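Local structure of deseasin MCP-01 (3VV3) at residues A192-F196 and T292-K296; R231-S235 and N306-K312; Q239-T243 and G311-A315. The protein hydrolyses peptide bonds in collagen as a collagenolytic serine protease of the subtilisin family. Residues are numbered along the deposited sequence.

Contact 1: residues A192-F196 and T292-K296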
ATOM      1  N   ALA A 192      16.725  17.328  20.041  1.00  5.46           N
ATOM      2  CA  ALA A 192      15.679  17.129  21.048  1.00  4.70           C
ATOM      3  C   ALA A 192      15.640  15.708  21.624  1.00  6.66           C
ATOM      4  O   ALA A 192      14.750  15.375  22.413  1.00  6.20           O
ATOM      5  CB  ALA A 192      14.310  17.502  20.472  1.00  4.93           C
ATOM      6  N   ASP A 193      16.598  14.878  21.219  1.00  5.49           N
ATOM      7  CA  ASP A 193      16.730  13.491  21.689  1.00  5.64           C
ATOM      8  C   ASP A 193      15.618  12.573  21.196  1.00  5.16           C
ATOM      9  O   ASP A 193      15.125  11.719  21.937  1.00  7.06           O
ATOM     10  CB  ASP A 193      16.849  13.426  23.218  1.00  7.19           C
ATOM     11  CG  ASP A 193      18.018  14.254  23.747  1.00  9.87           C
ATOM     12  OD1 ASP A 193      19.123  14.171  23.176  1.00  9.29           O
ATOM     13  OD2 ASP A 193      17.822  14.988  24.742  1.00  9.98           O
ATOM     14  N   ILE A 194      15.254  12.737  19.928  1.00  4.77           N
ATOM     15  CA  ILE A 194      14.187  11.945  19.328  1.00  3.81           C
ATOM     16  C   ILE A 194      14.757  10.972  18.298  1.00  5.21           C
ATOM     17  O   ILE A 194      15.603  11.339  17.484  1.00  6.89           O
ATOM     18  CB  ILE A 194      13.145  12.861  18.660  1.00  4.47           C
ATOM     19  CG1 ILE A 194      12.516  13.775  19.717  1.00  5.90           C
ATOM     20  CG2 ILE A 194      12.064  12.037  17.936  1.00  4.74           C
ATOM     21  CD1 ILE A 194      11.566  14.827  19.143  1.00  5.60           C
ATOM     22  N   LEU A 195      14.291   9.730  18.361  1.00  5.40           N
ATOM     23  CA  LEU A 195      14.687   8.697  17.414  1.00  6.09           C
ATOM     24  C   LEU A 195      13.690   8.699  16.266  1.00  4.21           C
ATOM     25  O   LEU A 195      12.485   8.641  16.494  1.00  5.21           O
ATOM     26  CB  LEU A 195      14.660   7.336  18.109  1.00  4.35           C
ATOM     27  CG  LEU A 195      15.014   6.102  17.281  1.00  5.77           C
ATOM     28  CD1 LEU A 195      16.515   6.060  17.041  1.00  6.42           C
ATOM     29  CD2 LEU A 195      14.549   4.847  18.014  1.00  6.52           C
ATOM     30  N   PHE A 196      14.199   8.756  15.035  1.00  4.23           N
ATOM     31  CA  PHE A 196      13.372   8.911  13.837  1.00  5.38           C
ATOM     32  C   PHE A 196      13.387   7.580  13.106  1.00  4.61           C
ATOM     33  O   PHE A 196      14.329   7.291  12.371  1.00  3.84           O
ATOM     34  CB  PHE A 196      13.969  10.016  12.940  1.00  5.47           C
ATOM     35  CG  PHE A 196      13.099  10.415  11.759  1.00  5.25           C
ATOM     36  CD1 PHE A 196      13.090   9.660  10.594  1.00  5.27           C
ATOM     37  CD2 PHE A 196      12.317  11.565  11.815  1.00  7.06           C
ATOM     38  CE1 PHE A 196      12.303  10.037   9.508  1.00  5.70           C
ATOM     39  CE2 PHE A 196      11.524  11.946  10.736  1.00  7.29           C
ATOM     40  CZ  PHE A 196      11.517  11.181   9.585  1.00  6.92           C
ATOM     41  N   THR A 292      19.842   8.951  22.351  1.00  7.86           N
ATOM     42  CA  THR A 292      19.174   8.482  21.140  1.00  9.18           C
ATOM     43  C   THR A 292      20.039   7.476  20.389  1.00  9.31           C
ATOM     44  O   THR A 292      19.561   6.429  19.931  1.00  8.58           O
ATOM     45  CB  THR A 292      18.854   9.663  20.219  1.00  8.25           C
ATOM     46  OG1 THR A 292      18.003  10.575  20.915  1.00 10.89           O
ATOM     47  CG2 THR A 292      18.150   9.193  18.948  1.00  7.81           C
ATOM     48  N   LEU A 293      21.317   7.801  20.254  1.00  8.25           N
ATOM     49  CA  LEU A 293      22.250   6.922  19.567  1.00 10.06           C
ATOM     50  C   LEU A 293      22.419   5.587  20.301  1.00  7.93           C
ATOM     51  O   LEU A 293      22.538   4.539  19.677  1.00  8.82           O
ATOM     52  CB  LEU A 293      23.606   7.610  19.403  1.00 12.34           C
ATOM     53  CG  LEU A 293      24.694   6.779  18.717  1.00 22.84           C
ATOM     54  CD1 LEU A 293      24.256   6.358  17.316  1.00 24.51           C
ATOM     55  CD2 LEU A 293      26.007   7.550  18.666  1.00 31.92           C
ATOM     56  N   GLU A 294      22.448   5.622  21.628  1.00 10.79           N
ATOM     57  CA  GLU A 294      22.536   4.380  22.398  1.00  7.78           C
ATOM     58  C   GLU A 294      21.307   3.516  22.177  1.00  9.35           C
ATOM     59  O   GLU A 294      21.412   2.296  22.022  1.00  8.58           O
ATOM     60  CB  GLU A 294      22.711   4.673  23.894  1.00  9.92           C
ATOM     61  CG  GLU A 294      24.111   5.113  24.269  1.00 12.23           C
ATOM     62  CD  GLU A 294      24.216   5.597  25.705  1.00 17.48           C
ATOM     63  OE1 GLU A 294      23.174   5.957  26.305  1.00 10.96           O
ATOM     64  OE2 GLU A 294      25.352   5.623  26.226  1.00 20.51           O
ATOM     65  N   LEU A 295      20.142   4.161  22.168  1.00  7.92           N
ATOM     66  CA  LEU A 295      18.878   3.485  21.898  1.00  7.34           C
ATOM     67  C   LEU A 295      18.895   2.818  20.523  1.00  8.13           C
ATOM     68  O   LEU A 295      18.543   1.641  20.379  1.00  8.43           O
ATOM     69  CB  LEU A 295      17.728   4.486  21.978  1.00  6.54           C
ATOM     70  CG  LEU A 295      16.325   3.935  21.724  1.00  7.44           C
ATOM     71  CD1 LEU A 295      16.030   2.772  22.662  1.00  8.30           C
ATOM     72  CD2 LEU A 295      15.266   5.038  21.900  1.00  6.19           C
ATOM     73  N   LYS A 296      19.301   3.580  19.516  1.00  6.20           N
ATOM     74  CA  LYS A 296      19.358   3.079  18.154  1.00  6.52           C
ATOM     75  C   LYS A 296      20.283   1.875  18.064  1.00  8.22           C
ATOM     76  O   LYS A 296      19.907   0.839  17.518  1.00  8.42           O
ATOM     77  CB  LYS A 296      19.835   4.171  17.197  1.00  8.28           C
ATOM     78  CG  LYS A 296      20.137   3.654  15.784  1.00  7.24           C
ATOM     79  CD  LYS A 296      20.500   4.801  14.844  1.00  6.65           C
ATOM     80  CE  LYS A 296      21.106   4.296  13.535  1.00  6.45           C
ATOM     81  NZ  LYS A 296      21.498   5.432  12.663  1.00  7.92           N
TER
HETATM   82  O   HOH W   1      20.412  11.839  22.817  1.00 14.63           O
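This is a helix-on-sheet contact in the core of the alpha/beta subtilisin fold: the first turn of helix 292-301 lies against the start of strand 195-199, an inner strand of the parallel sheet, and the residues leading into it. That lead-in is itself a standard element. Helix 180-191 ends in a Schellman motif, with Asp193 at positive phi, and the chain turns there to enter the sheet. From here the side chains part. Leu195 points toward helix 292-301 and also touches Ala280 of helix 269-284, whereas Ile194 and Phe196 reach helix 146-161. Across the interface, Leu195 CD2 meets Leu295 CD2 at 4.0 Å, and Leu195 CD1 rests 3.8 Å from CB of Lys296. The rest of the Lys296 side chain leads away, its NZ hydrogen-bonding to the carbonyl oxygens of Asp220 and Val222. Thr292 turns its side chain toward the strand: its CG2 is 3.8 Å from Leu195 CA, and its OG1 is 3.1 Å from the carbonyl carbon of Asp193. No direct hydrogen bond joins the two segments. The amide of Thr292, which has no carbonyl of its own helix to bind, is served by a bridging water that accepts from Thr292 N at 3.0 Å and donates to Asp193 OD1 at 2.7 Å.

Contact 2: residues R231-S235 and N306-K312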
ATOM      1  N   ARG A 231       9.031 -16.562   8.060  1.00  8.95           N
ATOM      2  CA  ARG A 231      10.108 -17.552   7.970  1.00 10.32           C
ATOM      3  C   ARG A 231      11.456 -16.911   8.305  1.00  9.96           C
ATOM      4  O   ARG A 231      12.509 -17.529   8.144  1.00  9.67           O
ATOM      5  CB  ARG A 231      10.164 -18.195   6.575  1.00 10.35           C
ATOM      6  CG  ARG A 231       9.008 -19.133   6.261  1.00  9.37           C
ATOM      7  CD  ARG A 231       7.748 -18.351   5.895  1.00 11.52           C
ATOM      8  NE  ARG A 231       7.794 -17.831   4.529  1.00 10.49           N
ATOM      9  CZ  ARG A 231       7.090 -16.787   4.103  1.00 13.24           C
ATOM     10  NH1 ARG A 231       6.314 -16.125   4.949  1.00  9.03           N
ATOM     11  NH2 ARG A 231       7.182 -16.390   2.838  1.00 11.86           N
ATOM     12  N   ASP A 232      11.412 -15.665   8.771  1.00  8.05           N
ATOM     13  CA  ASP A 232      12.619 -14.874   9.008  1.00  7.69           C
ATOM     14  C   ASP A 232      13.429 -14.582   7.739  1.00 11.77           C
ATOM     15  O   ASP A 232      14.604 -14.228   7.831  1.00  9.22           O
ATOM     16  CB  ASP A 232      13.507 -15.497  10.107  1.00  8.96           C
ATOM     17  CG  ASP A 232      13.411 -14.754  11.440  1.00 13.16           C
ATOM     18  OD1 ASP A 232      12.774 -13.679  11.497  1.00 10.09           O
ATOM     19  OD2 ASP A 232      13.962 -15.257  12.446  1.00 13.22           O
ATOM     20  N   ASN A 233      12.808 -14.709   6.561  1.00 10.52           N
ATOM     21  CA  ASN A 233      13.433 -14.213   5.329  1.00  9.42           C
ATOM     22  C   ASN A 233      13.341 -12.705   5.351  1.00 10.43           C
ATOM     23  O   ASN A 233      12.536 -12.142   6.096  1.00  6.87           O
ATOM     24  CB  ASN A 233      12.671 -14.627   4.062  1.00 11.30           C
ATOM     25  CG  ASN A 233      12.470 -16.130   3.923  1.00 20.69           C
ATOM     26  OD1 ASN A 233      13.393 -16.922   4.106  1.00 21.52           O
ATOM     27  ND2 ASN A 233      11.250 -16.522   3.533  1.00 19.88           N
ATOM     28  N   MET A 234      14.123 -12.040   4.509  1.00  8.86           N
ATOM     29  CA  MET A 234      13.785 -10.659   4.195  1.00  8.08           C
ATOM     30  C   MET A 234      12.564 -10.724   3.283  1.00  9.55           C
ATOM     31  O   MET A 234      12.524 -11.510   2.330  1.00  8.79           O
ATOM     32  CB  MET A 234      14.942  -9.929   3.510  1.00  8.97           C
ATOM     33  CG  MET A 234      14.600  -8.488   3.145  1.00  9.26           C
ATOM     34  SD  MET A 234      16.029  -7.516   2.620  1.00 14.77           S
ATOM     35  CE  MET A 234      16.336  -8.207   0.996  1.00 14.33           C
ATOM     36  N   SER A 235      11.545  -9.934   3.600  1.00  7.06           N
ATOM     37  CA  SER A 235      10.312  -9.943   2.826  1.00  6.39           C
ATOM     38  C   SER A 235      10.657  -9.716   1.368  1.00  5.71           C
ATOM     39  O   SER A 235      11.507  -8.898   1.066  1.00  5.05           O
ATOM     40  CB  SER A 235       9.383  -8.832   3.320  1.00  6.36           C
ATOM     41  OG  SER A 235       9.114  -8.992   4.700  1.00  5.60           O
ATOM     42  N   ASN A 306      20.580 -12.531  11.442  1.00 10.05           N
ATOM     43  CA  ASN A 306      19.668 -12.962  10.398  1.00  9.16           C
ATOM     44  C   ASN A 306      20.413 -13.177   9.083  1.00 10.98           C
ATOM     45  O   ASN A 306      21.033 -12.258   8.555  1.00 10.16           O
ATOM     46  CB  ASN A 306      18.547 -11.921  10.248  1.00  9.20           C
ATOM     47  CG  ASN A 306      17.487 -12.346   9.252  1.00 10.36           C
ATOM     48  OD1 ASN A 306      17.683 -12.234   8.046  1.00  9.51           O
ATOM     49  ND2 ASN A 306      16.348 -12.816   9.752  1.00  9.93           N
ATOM     50  N   ALA A 307      20.370 -14.405   8.569  1.00 11.08           N
ATOM     51  CA  ALA A 307      21.108 -14.747   7.355  1.00 17.26           C
ATOM     52  C   ALA A 307      20.714 -13.873   6.160  1.00 12.39           C
ATOM     53  O   ALA A 307      21.572 -13.459   5.375  1.00 13.05           O
ATOM     54  CB  ALA A 307      20.928 -16.228   7.020  1.00 15.54           C
ATOM     55  N   ALA A 308      19.418 -13.601   6.023  1.00 10.18           N
ATOM     56  CA  ALA A 308      18.920 -12.817   4.895  1.00  9.64           C
ATOM     57  C   ALA A 308      19.324 -11.343   4.973  1.00 11.47           C
ATOM     58  O   ALA A 308      19.581 -10.702   3.948  1.00 13.72           O
ATOM     59  CB  ALA A 308      17.400 -12.945   4.790  1.00  9.81           C
ATOM     60  N   LEU A 309      19.380 -10.805   6.185  1.00  9.28           N
ATOM     61  CA  LEU A 309      19.701  -9.389   6.374  1.00  9.77           C
ATOM     62  C   LEU A 309      21.206  -9.135   6.436  1.00  8.63           C
ATOM     63  O   LEU A 309      21.665  -8.007   6.266  1.00  8.19           O
ATOM     64  CB  LEU A 309      19.013  -8.846   7.630  1.00  9.83           C
ATOM     65  CG  LEU A 309      17.480  -8.926   7.592  1.00  8.08           C
ATOM     66  CD1 LEU A 309      16.903  -8.711   8.979  1.00  8.70           C
ATOM     67  CD2 LEU A 309      16.897  -7.933   6.599  1.00 10.32           C
ATOM     68  N   ASN A 310      21.972 -10.196   6.667  1.00 11.16           N
ATOM     69  CA  ASN A 310      23.425 -10.085   6.700  1.00 12.26           C
ATOM     70  C   ASN A 310      23.988  -9.640   5.356  1.00 12.11           C
ATOM     71  O   ASN A 310      23.722 -10.259   4.326  1.00 14.76           O
ATOM     72  CB  ASN A 310      24.050 -11.420   7.109  1.00 14.07           C
ATOM     73  CG  ASN A 310      25.566 -11.357   7.169  1.00 19.79           C
ATOM     74  OD1 ASN A 310      26.256 -11.789   6.247  1.00 26.84           O
ATOM     75  ND2 ASN A 310      26.087 -10.802   8.250  1.00 19.90           N
ATOM     76  N   GLY A 311      24.771  -8.567   5.372  1.00 10.62           N
ATOM     77  CA  GLY A 311      25.359  -8.033   4.158  1.00 11.07           C
ATOM     78  C   GLY A 311      24.403  -7.131   3.397  1.00 13.16           C
ATOM     79  O   GLY A 311      24.773  -6.529   2.386  1.00 13.64           O
ATOM     80  N   LYS A 312      23.170  -7.026   3.886  1.00  8.09           N
ATOM     81  CA  LYS A 312      22.169  -6.192   3.225  1.00  8.82           C
ATOM     82  C   LYS A 312      21.653  -5.070   4.135  1.00  8.64           C
ATOM     83  O   LYS A 312      20.766  -4.313   3.754  1.00  8.96           O
ATOM     84  CB  LYS A 312      21.005  -7.048   2.728  1.00 10.58           C
ATOM     85  CG  LYS A 312      21.419  -8.085   1.688  1.00 12.98           C
ATOM     86  CD  LYS A 312      20.250  -8.973   1.330  1.00 17.32           C
ATOM     87  CE  LYS A 312      20.660 -10.047   0.326  1.00 29.65           C
ATOM     88  NZ  LYS A 312      20.992  -9.460  -0.997  1.00 39.32           N
TER
HETATM   89  O   HOH W   2      17.125 -15.432   7.239  1.00 14.39           O
HETATM   90  O   HOH W   3      16.720 -13.535  12.633  1.00 15.63           O
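Met234 extends its side chain along the turn formed by 306-312, overlapping Ala308, Leu309 and Lys312 in succession. Its CB lies 4.1 Å from CB of Ala308, its SD 4.1 Å from CD2 of Leu309, and its CE 4.0 Å from CD of Lys312. With chi1 and chi2 both t the side chain runs extended as far as SD, and chi3 p then turns CE to Lys312. Ala308, with its small side chain, lets the backbones come close: its CB is only 3.4 Å from Met234 N, and the two CA atoms are 5.6 Å apart. At the other end of the contact, polar groups take over. Asn306 ND2 donates a hydrogen bond of 3.0 Å to the carbonyl oxygen of Asp232, and one water reinforces the link by donating to Asp232 O at 2.9 Å while accepting from Ala308 N at 3.2 Å. The carboxylate of Asp232 has its main partner elsewhere, in a salt bridge with Arg318, and its side chain lies about 8 Å from a bound calcium ion. Next to it, Arg231 takes no part in this contact and forms a salt bridge with Asp141 of the second subunit. The amide of Asn306 thus works in two directions. While ND2 holds the facing loop, OD1 accepts from Leu309 N at 2.9 Å, and residues 307-309 follow with helical backbone angles: an Asx motif, here starting the loop of the small antiparallel hairpin formed by strands 304-305 and 317-318.

Contact 3: residues Q239-T243 and G311-A315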
ATOM      1  N   GLN A 239      13.011  -3.260   0.427  1.00  5.89           N
ATOM      2  CA  GLN A 239      14.267  -2.640   0.030  1.00  4.93           C
ATOM      3  C   GLN A 239      15.308  -2.944   1.115  1.00  6.94           C
ATOM      4  O   GLN A 239      14.960  -3.399   2.209  1.00  6.27           O
ATOM      5  CB  GLN A 239      14.069  -1.133  -0.209  1.00  4.28           C
ATOM      6  CG  GLN A 239      13.408  -0.862  -1.575  1.00  5.57           C
ATOM      7  CD  GLN A 239      12.857   0.541  -1.739  1.00  7.95           C
ATOM      8  OE1 GLN A 239      13.594   1.538  -1.704  1.00 11.28           O
ATOM      9  NE2 GLN A 239      11.556   0.626  -1.944  1.00  5.99           N
ATOM     10  N   TRP A 240      16.579  -2.742   0.795  1.00  6.62           N
ATOM     11  CA  TRP A 240      17.657  -3.024   1.739  1.00  8.77           C
ATOM     12  C   TRP A 240      18.772  -2.026   1.468  1.00  7.87           C
ATOM     13  O   TRP A 240      18.629  -1.156   0.613  1.00  6.20           O
ATOM     14  CB  TRP A 240      18.164  -4.468   1.584  1.00  7.21           C
ATOM     15  CG  TRP A 240      18.811  -4.725   0.251  1.00  9.28           C
ATOM     16  CD1 TRP A 240      20.134  -4.574  -0.067  1.00 10.30           C
ATOM     17  CD2 TRP A 240      18.156  -5.146  -0.952  1.00 10.19           C
ATOM     18  NE1 TRP A 240      20.344  -4.883  -1.393  1.00 13.11           N
ATOM     19  CE2 TRP A 240      19.145  -5.240  -1.956  1.00 13.18           C
ATOM     20  CE3 TRP A 240      16.833  -5.463  -1.275  1.00 10.93           C
ATOM     21  CZ2 TRP A 240      18.846  -5.633  -3.262  1.00 13.59           C
ATOM     22  CZ3 TRP A 240      16.542  -5.855  -2.579  1.00 11.72           C
ATOM     23  CH2 TRP A 240      17.544  -5.937  -3.549  1.00 12.66           C
ATOM     24  N   GLY A 241      19.870  -2.126   2.206  1.00  7.29           N
ATOM     25  CA  GLY A 241      21.015  -1.262   1.962  1.00  8.08           C
ATOM     26  C   GLY A 241      22.102  -1.518   2.988  1.00  8.03           C
ATOM     27  O   GLY A 241      21.894  -1.294   4.173  1.00  9.11           O
ATOM     28  N   LEU A 242      23.261  -1.989   2.536  1.00  8.34           N
ATOM     29  CA  LEU A 242      24.352  -2.331   3.452  1.00 10.80           C
ATOM     30  C   LEU A 242      24.711  -1.179   4.397  1.00 10.73           C
ATOM     31  O   LEU A 242      25.001  -1.399   5.577  1.00 10.28           O
ATOM     32  CB  LEU A 242      25.590  -2.792   2.666  1.00 11.59           C
ATOM     33  CG  LEU A 242      26.856  -3.081   3.470  1.00 12.76           C
ATOM     34  CD1 LEU A 242      26.644  -4.230   4.451  1.00 11.35           C
ATOM     35  CD2 LEU A 242      28.003  -3.396   2.522  1.00 14.24           C
ATOM     36  N   THR A 243      24.671   0.047   3.888  1.00  9.98           N
ATOM     37  CA  THR A 243      24.992   1.207   4.711  1.00 10.45           C
ATOM     38  C   THR A 243      23.775   2.088   4.990  1.00 10.03           C
ATOM     39  O   THR A 243      23.766   2.843   5.969  1.00  9.64           O
ATOM     40  CB  THR A 243      26.120   2.063   4.085  1.00 13.16           C
ATOM     41  OG1 THR A 243      25.672   2.637   2.851  1.00 12.10           O
ATOM     42  CG2 THR A 243      27.369   1.212   3.825  1.00 14.29           C
ATOM     43  N   GLY A 311      24.771  -8.567   5.372  1.00 10.62           N
ATOM     44  CA  GLY A 311      25.359  -8.033   4.158  1.00 11.07           C
ATOM     45  C   GLY A 311      24.403  -7.131   3.397  1.00 13.16           C
ATOM     46  O   GLY A 311      24.773  -6.529   2.386  1.00 13.64           O
ATOM     47  N   LYS A 312      23.170  -7.026   3.886  1.00  8.09           N
ATOM     48  CA  LYS A 312      22.169  -6.192   3.225  1.00  8.82           C
ATOM     49  C   LYS A 312      21.653  -5.070   4.135  1.00  8.64           C
ATOM     50  O   LYS A 312      20.766  -4.313   3.754  1.00  8.96           O
ATOM     51  CB  LYS A 312      21.005  -7.048   2.728  1.00 10.58           C
ATOM     52  CG  LYS A 312      21.419  -8.085   1.688  1.00 12.98           C
ATOM     53  CD  LYS A 312      20.250  -8.973   1.330  1.00 17.32           C
ATOM     54  CE  LYS A 312      20.660 -10.047   0.326  1.00 29.65           C
ATOM     55  NZ  LYS A 312      20.992  -9.460  -0.997  1.00 39.32           N
ATOM     56  N   THR A 313      22.212  -4.989   5.339  1.00  7.36           N
ATOM     57  CA  THR A 313      21.869  -3.965   6.320  1.00  7.72           C
ATOM     58  C   THR A 313      23.103  -3.742   7.171  1.00 11.08           C
ATOM     59  O   THR A 313      24.027  -4.559   7.139  1.00 10.05           O
ATOM     60  CB  THR A 313      20.719  -4.407   7.249  1.00  9.13           C
ATOM     61  OG1 THR A 313      21.049  -5.646   7.899  1.00  7.79           O
ATOM     62  CG2 THR A 313      19.406  -4.569   6.478  1.00  8.60           C
ATOM     63  N   VAL A 314      23.139  -2.660   7.943  1.00  7.26           N
ATOM     64  CA  VAL A 314      24.322  -2.416   8.768  1.00  7.35           C
ATOM     65  C   VAL A 314      24.486  -3.535   9.801  1.00  9.41           C
ATOM     66  O   VAL A 314      25.552  -4.149   9.903  1.00  9.45           O
ATOM     67  CB  VAL A 314      24.273  -1.041   9.488  1.00  7.99           C
ATOM     68  CG1 VAL A 314      25.440  -0.902  10.474  1.00  9.51           C
ATOM     69  CG2 VAL A 314      24.300   0.102   8.477  1.00 12.73           C
ATOM     70  N   ALA A 315      23.428  -3.808  10.556  1.00  7.84           N
ATOM     71  CA  ALA A 315      23.519  -4.726  11.690  1.00 11.25           C
ATOM     72  C   ALA A 315      23.313  -6.186  11.318  1.00 10.21           C
ATOM     73  O   ALA A 315      23.783  -7.076  12.027  1.00 11.19           O
ATOM     74  CB  ALA A 315      22.529  -4.322  12.792  1.00  8.45           C
TER
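Backbone polar contacts set the pairing of these two irregular segments. Gly241 N donates to Lys312 O at 2.8 Å, and a CA-H...O contact of 3.4 Å from Thr313 CA to Gly241 O lies beside it. At Leu242 and Thr313 the chains draw in to a CA-CA distance of 4.1 Å. The pairing continues past Thr243, with backbone hydrogen bonds between Val314 and Val245 and between Ala315 and Asp246. In the subtilisin fold, this joins the loop before edge strand 247-250 to the loop of the small hairpin 304-305/317-318. The charged interaction is a cation-pi pair: Lys312 NZ sits over the face of the Trp240 five-membered ring, 4.8 Å from its centroid, while Lys312 CB comes within 3.8 Å of Trp240 CD1. Van der Waals contacts fill the margins. Leu242 CD1 approaches Gly311 O at 3.6 Å, and Val314 CG2 lies 3.8 Å from Thr243 O.

Read from the N terminus, the chain lays down 192-196, at an inner strand of the parallel sheet, then 231-235 and 239-243, both in the loop between strands 222-228 and 247-250. Helix 269-284 follows. Helix 292-301 then closes contact 1, and the hairpin loop after strand 304-305 closes contacts 2 and 3 in turn. Contact 1 therefore crosses both others, its nearest atoms about 7 Å from contact 3. Contacts 2 and 3 share Gly311 and Lys312 and touch through Met234 CE and Trp240 CE3, 3.6 Å apart. Between them the three join helix 292-301 to the sheet, and the loop of hairpin 304-305/317-318 to the loop before edge strand 247-250.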